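Local structure of putative DNA-binding protein (Ralstonia eutropha, 3HWU) at residues 27-32 against 118-123. The protein is of unknown function, carries a PCC (DUF296) domain and may bind DNA. Numbering follows the deposited sequence.
Sequences QNLEQL and CEITVT
L29 and I120 meet because their first torsions bring one branch of each toward the other: L29 holds CG anti to its carbonyl carbon (chi1 -77°), while in I120 it is the methyl CG2, not the longer CG1 arm, that stands anti to the backbone N. The two side chains reach toward each other tip to tip, with L29 CD2 4.2 Å from I120 CG2. The same leucine methyl serves a second partner, lying 4.4 Å from V122 CG2, and it therefore touches both I120 and V122, two strand residues on the same face. One turn along the helix, L32 points at the strand and brings CD2 to 4.2 Å from V122 CG2. V122 thus offers a single methyl to both leucines. The contact is a worked example of how a helix is laid on an antiparallel sheet, here within the PCC domain: helix 25-35 rests against strand 117-125, which runs between strands 14-20 and 40-49. The segment axes stay 11.8 Å apart and diverge by 37°, a spacing bridged by branched aliphatic side chains alone, with no hydrogen bond between the segments. All four residues are buried, and strands 14-20 and 40-49 on either side add further apolar contacts, L29 packing on F43, L32 on M17, I120 on L19 and V122 on A41, while L29 also reaches I90 of strand 87-97. Alternation along the strand turns E119 to the other face of the sheet, where it forms a salt bridge with R131 and hydrogen bonds with S80 and H91, all three from a neighbouring subunit.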
loop_
_atom_site.group_PDB
_atom_site.type_symbol
_atom_site.label_atom_id
_atom_site.label_comp_id
_atom_site.label_asym_id
_atom_site.label_seq_id
_atom_site.Cartn_x
_atom_site.Cartn_y
_atom_site.Cartn_z
ATOM N N GLN A 27 7.495 15.757 7.724
ATOM C CA GLN A 27 7.215 17.024 8.410
ATOM C C GLN A 27 5.861 17.601 7.992
ATOM O O GLN A 27 5.128 18.137 8.833
ATOM C CB GLN A 27 8.357 18.027 8.156
ATOM C CG GLN A 27 9.669 17.632 8.802
ATOM C CD GLN A 27 10.837 18.550 8.490
ATOM O OE1 GLN A 27 10.701 19.577 7.782
ATOM N NE2 GLN A 27 11.992 18.187 9.016
ATOM N N ASN A 28 5.493 17.485 6.727
ATOM C CA ASN A 28 4.175 17.972 6.322
ATOM C C ASN A 28 3.052 17.120 6.946
ATOM O O ASN A 28 1.999 17.646 7.273
ATOM C CB ASN A 28 4.065 18.018 4.797
ATOM C CG ASN A 28 4.521 19.338 4.215
ATOM O OD1 ASN A 28 3.689 20.250 4.092
ATOM N ND2 ASN A 28 5.767 19.459 3.853
ATOM N N LEU A 29 3.267 15.820 7.106
ATOM C CA LEU A 29 2.290 14.979 7.824
ATOM C C LEU A 29 2.182 15.349 9.313
ATOM O O LEU A 29 1.084 15.362 9.880
ATOM C CB LEU A 29 2.653 13.505 7.664
ATOM C CG LEU A 29 2.280 12.927 6.289
ATOM C CD1 LEU A 29 3.049 11.612 6.046
ATOM C CD2 LEU A 29 0.749 12.728 6.160
ATOM N N GLU A 30 3.323 15.645 9.938
ATOM C CA GLU A 30 3.305 16.190 11.293
ATOM C C GLU A 30 2.495 17.466 11.365
ATOM O O GLU A 30 1.696 17.657 12.300
ATOM C CB GLU A 30 4.721 16.465 11.773
ATOM C CG GLU A 30 5.567 15.201 11.980
ATOM C CD GLU A 30 7.079 15.430 12.156
ATOM O OE1 GLU A 30 7.559 16.559 11.972
ATOM O OE2 GLU A 30 7.767 14.417 12.441
ATOM N N GLN A 31 2.712 18.373 10.403
ATOM C CA GLN A 31 1.954 19.616 10.410
ATOM C C GLN A 31 0.444 19.397 10.181
ATOM O O GLN A 31 -0.387 20.105 10.774
ATOM C CB GLN A 31 2.533 20.585 9.364
ATOM C CG GLN A 31 1.959 21.997 9.527
ATOM C CD GLN A 31 2.394 22.626 10.816
ATOM O OE1 GLN A 31 3.554 22.470 11.241
ATOM N NE2 GLN A 31 1.466 23.313 11.488
ATOM N N LEU A 32 0.071 18.470 9.295
ATOM C CA LEU A 32 -1.333 18.150 9.131
ATOM C C LEU A 32 -1.933 17.648 10.468
ATOM O O LEU A 32 -3.054 18.016 10.851
ATOM C CB LEU A 32 -1.492 17.072 8.049
ATOM C CG LEU A 32 -2.935 16.636 7.757
ATOM C CD1 LEU A 32 -3.717 17.655 6.995
ATOM C CD2 LEU A 32 -2.930 15.298 6.971
ATOM N N CYS A 118 3.785 14.301 -4.318
ATOM C CA CYS A 118 3.529 13.152 -3.456
ATOM C C CYS A 118 2.045 13.179 -3.101
ATOM O O CYS A 118 1.588 14.152 -2.491
ATOM C CB CYS A 118 4.442 13.180 -2.211
ATOM S SG CYS A 118 4.116 11.882 -1.043
ATOM N N GLU A 119 1.319 12.125 -3.468
ATOM C CA GLU A 119 -0.099 11.954 -3.176
ATOM C C GLU A 119 -0.208 11.081 -1.937
ATOM O O GLU A 119 0.385 10.011 -1.903
ATOM C CB GLU A 119 -0.831 11.279 -4.327
ATOM C CG GLU A 119 -0.777 12.050 -5.637
ATOM C CD GLU A 119 -1.341 11.299 -6.827
ATOM O OE1 GLU A 119 -1.888 10.204 -6.637
ATOM O OE2 GLU A 119 -1.249 11.841 -7.945
ATOM N N ILE A 120 -0.942 11.540 -0.918
ATOM C CA ILE A 120 -1.056 10.818 0.347
ATOM C C ILE A 120 -2.523 10.705 0.718
ATOM O O ILE A 120 -3.209 11.738 0.883
ATOM C CB ILE A 120 -0.269 11.476 1.513
ATOM C CG1 ILE A 120 1.168 11.811 1.105
ATOM C CG2 ILE A 120 -0.303 10.536 2.740
ATOM C CD1 ILE A 120 1.902 12.719 2.106
ATOM N N THR A 121 -2.979 9.471 0.936
ATOM C CA THR A 121 -4.374 9.177 1.295
ATOM C C THR A 121 -4.417 8.874 2.798
ATOM O O THR A 121 -3.800 7.877 3.222
ATOM C CB THR A 121 -4.848 7.948 0.489
ATOM O OG1 THR A 121 -4.715 8.299 -0.888
ATOM C CG2 THR A 121 -6.259 7.575 0.867
ATOM N N VAL A 122 -5.081 9.728 3.590
ATOM C CA VAL A 122 -5.051 9.657 5.043
ATOM C C VAL A 122 -6.447 9.261 5.546
ATOM O O VAL A 122 -7.464 9.904 5.191
ATOM C CB VAL A 122 -4.661 11.020 5.648
ATOM C CG1 VAL A 122 -4.575 10.927 7.198
ATOM C CG2 VAL A 122 -3.330 11.554 5.080
ATOM N N THR A 123 -6.522 8.186 6.316
ATOM C CA THR A 123 -7.766 7.702 6.935
ATOM C C THR A 123 -7.709 8.061 8.420
ATOM O O THR A 123 -6.839 7.581 9.135
ATOM C CB THR A 123 -7.904 6.209 6.764
ATOM O OG1 THR A 123 -7.819 5.907 5.363
ATOM C CG2 THR A 123 -9.220 5.689 7.315
#